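Local coordinates for DUF269-containing protein (Cyanothece sp. ATCC 51142, PDB 3NJ2) that is of unknown function but belongs to the DUF269 family and is associated with nitrogen fixation in this cyanobacterium, at residues 87-92 with 134-139; 95-100 with 108-113. All blocks are in the same frame, centred on the assembly; numbering follows the deposited sequence.

Interaction 1: 87-92 with 134-139; sequences LRILCY and RSLRDA
Ile-89 meets Leu-136 and Ala-139 in the buried layer between a long helix and a three-stranded antiparallel sheet. The helix is 83-104. The partners lie at the end of strand 129-136, an outermost strand of the sheet within the chain, and just beyond it.

The CB of Ile-89 points from the helix toward 134-139 and splits there into two arms. The short arm, CG2, lies anti to the backbone N. This methyl faces one branch of Leu-136, with Ile-89 CG2 4.2 Å from Leu-136 CD1. The longer arm starts at CG1, which stands beside the backbone N (chi1 -60°). This arm is fully extended (chi2 174°), and only its tip touches 134-139. There Ile-89 CD1 lies 4.0 Å from the CB of Ala-139. One isoleucine therefore grips two points of the other segment, the end of the strand with one arm and Ala-139, three residues past the strand's end, with the other. All three residues are buried, and the contact is wholly apolar.

Leu-114 of strand 109-114 touches Ile-89, Leu-136 and Ala-139 alike and joins them into one cluster, and Phe-142 also packs on Ile-89.

Backbone hydrogen bonds tie Leu-136 to Gly-120 and Ala-139 to Gly-118, so both partners of the isoleucine are held by their main chain. The tip of the long arm comes close to that main chain: Ile-89 CD1 is also 4.0 Å from the carbonyl O of Ala-139.

Interaction 2: 95-100 with 108-113; sequences AIAALI and CQVVVD
Ala-97 and Ile-100 of helix 83-104 pack against Cys-108 and Val-110, at the start of the strand that follows the helix. The nearest CA atoms are those of Ala-97 and Cys-108, 5.8 Å apart. The small side chain of Ala-97 suits this close approach.

The carbon-to-carbon contacts centre on Ala-97. Its CB points toward the strand and lies 3.4 Å from CG2 of Val-110, tighter than usual for two carbons. That methyl stands beside the backbone N of Val-110, while CG1 is anti to it (chi1 179°) and takes no part in the touch. On the Cys-108 side, the CB of Ala-97 is 4.1 Å from the CB of Cys-108.

The sulfur contact belongs to Ile-100. Cys-108 SG lies beside its own backbone N (chi1 -77°) and comes within 3.8 Å of the CG2 methyl of Ile-100. This is an apolar touch by the short arm of the isoleucine. Cys-108 thus meets two helix residues, one through CB and the other through SG.

Polar bonds from outside the contact hold 108-113 in place. Cys-108 N is hydrogen-bonded to OE1 of Glu-101, and Gln-109 and Val-111 pair through their backbones with Trp-125 and Leu-123 of strand 120-126. Val-124 of that strand packs on both Ala-97 and Cys-108. From the other side of the strand, Gln-109, Val-111 and Asp-113 reach the second subunit, where Val-111 packs on Asp-113 of that chain.

The arrangement is a helix followed by a returning strand: after a short connection the chain runs back along helix 83-104 as the first strand of an antiparallel sheet, whose alternate side chains face the helix on one side and the partner subunit on the other.

Both interactions lay helix 83-104 on the same antiparallel sheet. Interaction 1 uses an earlier part of the helix and the far outermost strand; interaction 2 uses a later part and the first strand. Along the chain, interaction 2 nests inside the loop closed by interaction 1. Their centres are 11 Å apart. Val-112 bridges them, its CG1 3.8 Å from Ile-89 CG2 and its CG2 3.7 Å from Leu-90 CD1. Both contacts are apolar. Interaction 1 is core, with an isoleucine reaching across a wider backbone gap to a leucine and an alanine. Interaction 2 is partly buried, brings the backbones closer through an alanine, adds a sulfur, and lies on a strand whose other face meets the second subunit.

Interaction 1: 87-92 with 134-139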
loop_
_atom_site.group_PDB
_atom_site.type_symbol
_atom_site.label_atom_id
_atom_site.label_comp_id
_atom_site.label_asym_id
_atom_site.label_seq_id
_atom_site.Cartn_x
_atom_site.Cartn_y
_atom_site.Cartn_z
ATOM N N LEU B 87 4.989 9.635 8.737
ATOM C CA LEU B 87 5.486 8.712 9.776
ATOM C C LEU B 87 4.479 8.630 10.934
ATOM O O LEU B 87 4.263 7.501 11.446
ATOM C CB LEU B 87 6.907 9.200 10.234
ATOM C CG LEU B 87 7.499 8.175 11.238
ATOM C CD1 LEU B 87 7.654 6.719 10.774
ATOM C CD2 LEU B 87 8.916 8.651 11.588
ATOM N N ARG B 88 3.800 9.702 11.308
ATOM C CA ARG B 88 2.679 9.605 12.299
ATOM C C ARG B 88 1.586 8.697 11.824
ATOM O O ARG B 88 1.123 7.896 12.593
ATOM C CB ARG B 88 2.007 10.948 12.764
ATOM C CG ARG B 88 2.968 11.767 13.668
ATOM C CD ARG B 88 2.202 12.785 14.427
ATOM N NE ARG B 88 1.564 13.732 13.471
ATOM C CZ ARG B 88 2.220 14.741 12.888
ATOM N NH1 ARG B 88 3.516 14.967 13.152
ATOM N NH2 ARG B 88 1.597 15.547 12.024
ATOM N N ILE B 89 1.181 8.824 10.573
ATOM C CA ILE B 89 0.106 7.959 10.129
ATOM C C ILE B 89 0.641 6.523 10.061
ATOM O O ILE B 89 -0.139 5.621 10.495
ATOM C CB ILE B 89 -0.284 8.344 8.691
ATOM C CG1 ILE B 89 -0.735 9.762 8.656
ATOM C CG2 ILE B 89 -1.422 7.385 8.142
ATOM C CD1 ILE B 89 -1.012 10.319 7.250
ATOM N N LEU B 90 1.890 6.236 9.627
ATOM C CA LEU B 90 2.424 4.864 9.634
ATOM C C LEU B 90 2.451 4.310 11.057
ATOM O O LEU B 90 1.978 3.181 11.276
ATOM C CB LEU B 90 3.808 4.897 9.008
ATOM C CG LEU B 90 4.448 3.684 8.390
ATOM C CD1 LEU B 90 3.458 2.887 7.532
ATOM C CD2 LEU B 90 5.550 4.271 7.501
ATOM N N CYS B 91 2.820 5.146 12.025
ATOM C CA CYS B 91 2.901 4.656 13.396
ATOM C C CYS B 91 1.564 4.347 14.015
ATOM O O CYS B 91 1.420 3.328 14.742
ATOM C CB CYS B 91 3.660 5.631 14.295
ATOM S SG CYS B 91 5.507 5.558 13.984
ATOM N N TYR B 92 0.540 5.127 13.658
ATOM C CA TYR B 92 -0.851 4.856 14.030
ATOM C C TYR B 92 -1.286 3.510 13.536
ATOM O O TYR B 92 -1.768 2.636 14.340
ATOM C CB TYR B 92 -1.741 5.986 13.464
ATOM C CG TYR B 92 -3.202 5.866 13.753
ATOM C CD1 TYR B 92 -3.731 6.204 15.031
ATOM C CD2 TYR B 92 -4.083 5.476 12.765
ATOM C CE1 TYR B 92 -5.116 6.143 15.305
ATOM C CE2 TYR B 92 -5.429 5.466 13.017
ATOM C CZ TYR B 92 -5.928 5.785 14.295
ATOM O OH TYR B 92 -7.269 5.692 14.522
ATOM N N ARG B 134 -8.307 1.071 4.978
ATOM C CA ARG B 134 -8.855 2.403 5.256
ATOM C C ARG B 134 -8.485 3.436 4.182
ATOM O O ARG B 134 -7.324 3.704 3.912
ATOM C CB ARG B 134 -8.358 2.880 6.610
ATOM C CG ARG B 134 -9.043 4.094 7.061
ATOM C CD ARG B 134 -9.052 4.075 8.580
ATOM N NE ARG B 134 -9.644 5.310 9.066
ATOM C CZ ARG B 134 -10.917 5.441 9.426
ATOM N NH1 ARG B 134 -11.764 4.408 9.385
ATOM N NH2 ARG B 134 -11.327 6.624 9.875
ATOM N N SER B 135 -9.509 4.052 3.584
ATOM C CA SER B 135 -9.292 5.173 2.637
ATOM C C SER B 135 -8.897 6.428 3.414
ATOM O O SER B 135 -9.599 6.773 4.392
ATOM C CB SER B 135 -10.631 5.407 1.964
ATOM O OG SER B 135 -10.539 6.460 1.008
ATOM N N LEU B 136 -7.752 7.015 3.028
ATOM C CA LEU B 136 -7.146 8.211 3.597
ATOM C C LEU B 136 -7.323 9.398 2.648
ATOM O O LEU B 136 -7.194 9.264 1.423
ATOM C CB LEU B 136 -5.632 8.052 3.818
ATOM C CG LEU B 136 -5.286 6.828 4.643
ATOM C CD1 LEU B 136 -3.749 6.688 4.705
ATOM C CD2 LEU B 136 -6.004 6.861 5.997
ATOM N N ARG B 137 -7.753 10.529 3.190
ATOM C CA ARG B 137 -7.956 11.711 2.384
ATOM C C ARG B 137 -7.392 12.884 3.221
ATOM O O ARG B 137 -7.447 12.829 4.502
ATOM C CB ARG B 137 -9.468 11.888 1.977
ATOM C CG ARG B 137 -10.373 12.252 3.052
ATOM C CD ARG B 137 -11.852 12.457 2.566
ATOM N NE ARG B 137 -12.636 13.008 3.648
ATOM C CZ ARG B 137 -13.948 12.866 3.833
ATOM N NH1 ARG B 137 -14.710 12.161 3.001
ATOM N NH2 ARG B 137 -14.500 13.444 4.889
ATOM N N ASP B 138 -6.900 13.939 2.528
ATOM C CA ASP B 138 -6.423 15.179 3.235
ATOM C C ASP B 138 -5.396 14.766 4.281
ATOM O O ASP B 138 -5.452 15.290 5.397
ATOM C CB ASP B 138 -7.616 15.901 3.938
ATOM C CG ASP B 138 -8.735 16.246 2.923
ATOM O OD1 ASP B 138 -8.435 16.236 1.691
ATOM O OD2 ASP B 138 -9.845 16.439 3.378
ATOM N N ALA B 139 -4.480 13.834 3.893
ATOM C CA ALA B 139 -3.609 13.198 4.897
ATOM C C ALA B 139 -2.714 14.218 5.602
ATOM O O ALA B 139 -2.323 14.030 6.771
ATOM C CB ALA B 139 -2.795 12.182 4.256
#

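Interaction 2: 95-100 with 108-113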
loop_
_atom_site.group_PDB
_atom_site.type_symbol
_atom_site.label_atom_id
_atom_site.label_comp_id
_atom_site.label_asym_id
_atom_site.label_seq_id
_atom_site.Cartn_x
_atom_site.Cartn_y
_atom_site.Cartn_z
ATOM N N ALA B 95 0.602 0.681 15.184
ATOM C CA ALA B 95 0.141 0.518 16.584
ATOM C C ALA B 95 -1.114 -0.420 16.579
ATOM O O ALA B 95 -1.265 -1.318 17.476
ATOM C CB ALA B 95 -0.126 1.866 17.170
ATOM N N ILE B 96 -1.975 -0.196 15.566
ATOM C CA ILE B 96 -3.198 -0.943 15.425
ATOM C C ILE B 96 -2.766 -2.393 15.086
ATOM O O ILE B 96 -3.251 -3.398 15.719
ATOM C CB ILE B 96 -4.066 -0.311 14.321
ATOM C CG1 ILE B 96 -4.674 0.918 14.887
ATOM C CG2 ILE B 96 -5.225 -1.409 13.863
ATOM C CD1 ILE B 96 -5.210 1.818 13.790
ATOM N N ALA B 97 -1.828 -2.554 14.168
ATOM C CA ALA B 97 -1.358 -3.853 13.660
ATOM C C ALA B 97 -0.724 -4.632 14.846
ATOM O O ALA B 97 -0.956 -5.802 15.073
ATOM C CB ALA B 97 -0.352 -3.657 12.566
ATOM N N ALA B 98 0.076 -3.899 15.647
ATOM C CA ALA B 98 0.728 -4.619 16.787
ATOM C C ALA B 98 -0.255 -5.191 17.798
ATOM O O ALA B 98 0.010 -6.233 18.352
ATOM C CB ALA B 98 1.679 -3.634 17.435
ATOM N N LEU B 99 -1.370 -4.524 18.064
ATOM C CA LEU B 99 -2.398 -5.004 18.960
ATOM C C LEU B 99 -3.147 -6.197 18.332
ATOM O O LEU B 99 -3.465 -7.164 19.024
ATOM C CB LEU B 99 -3.367 -3.902 19.365
ATOM C CG LEU B 99 -2.753 -2.881 20.318
ATOM C CD1 LEU B 99 -3.534 -1.523 20.145
ATOM C CD2 LEU B 99 -2.613 -3.463 21.703
ATOM N N ILE B 100 -3.438 -6.130 17.027
ATOM C CA ILE B 100 -4.030 -7.289 16.325
ATOM C C ILE B 100 -3.118 -8.488 16.477
ATOM O O ILE B 100 -3.583 -9.558 16.837
ATOM C CB ILE B 100 -4.321 -6.911 14.854
ATOM C CG1 ILE B 100 -5.386 -5.860 14.856
ATOM C CG2 ILE B 100 -4.815 -8.194 14.110
ATOM C CD1 ILE B 100 -5.531 -5.240 13.409
ATOM N N CYS B 108 1.241 -9.276 11.265
ATOM C CA CYS B 108 0.590 -8.316 10.442
ATOM C C CYS B 108 1.661 -7.351 9.836
ATOM O O CYS B 108 2.675 -7.036 10.505
ATOM C CB CYS B 108 -0.475 -7.533 11.305
ATOM S SG CYS B 108 -1.957 -8.421 11.614
ATOM N N GLN B 109 1.430 -6.920 8.612
ATOM C CA GLN B 109 2.269 -5.891 7.940
ATOM C C GLN B 109 1.409 -4.678 7.582
ATOM O O GLN B 109 0.162 -4.782 7.589
ATOM C CB GLN B 109 2.901 -6.487 6.740
ATOM C CG GLN B 109 3.902 -7.564 7.346
ATOM C CD GLN B 109 4.598 -8.285 6.263
ATOM O OE1 GLN B 109 3.973 -9.041 5.502
ATOM N NE2 GLN B 109 5.903 -8.075 6.174
ATOM N N VAL B 110 2.101 -3.557 7.495
ATOM C CA VAL B 110 1.421 -2.283 7.304
ATOM C C VAL B 110 1.993 -1.554 6.106
ATOM O O VAL B 110 3.270 -1.441 5.941
ATOM C CB VAL B 110 1.566 -1.402 8.573
ATOM C CG1 VAL B 110 0.864 -0.051 8.362
ATOM C CG2 VAL B 110 0.992 -2.082 9.839
ATOM N N VAL B 111 1.111 -0.992 5.245
ATOM C CA VAL B 111 1.500 -0.000 4.254
ATOM C C VAL B 111 0.573 1.199 4.302
ATOM O O VAL B 111 -0.653 1.065 4.399
ATOM C CB VAL B 111 1.401 -0.685 2.845
ATOM C CG1 VAL B 111 1.164 0.308 1.636
ATOM C CG2 VAL B 111 2.575 -1.561 2.661
ATOM N N VAL B 112 1.168 2.353 4.202
ATOM C CA VAL B 112 0.460 3.637 4.030
ATOM C C VAL B 112 0.883 4.236 2.675
ATOM O O VAL B 112 2.086 4.536 2.444
ATOM C CB VAL B 112 0.643 4.614 5.223
ATOM C CG1 VAL B 112 0.049 5.988 4.897
ATOM C CG2 VAL B 112 0.106 4.011 6.552
ATOM N N ASP B 113 -0.048 4.273 1.737
ATOM C CA ASP B 113 0.282 4.756 0.428
ATOM C C ASP B 113 -0.518 6.058 0.189
ATOM O O ASP B 113 -1.745 6.081 0.265
ATOM C CB ASP B 113 -0.134 3.751 -0.602
ATOM C CG ASP B 113 0.276 4.141 -2.036
ATOM O OD1 ASP B 113 1.451 4.541 -2.273
ATOM O OD2 ASP B 113 -0.510 4.026 -2.935
#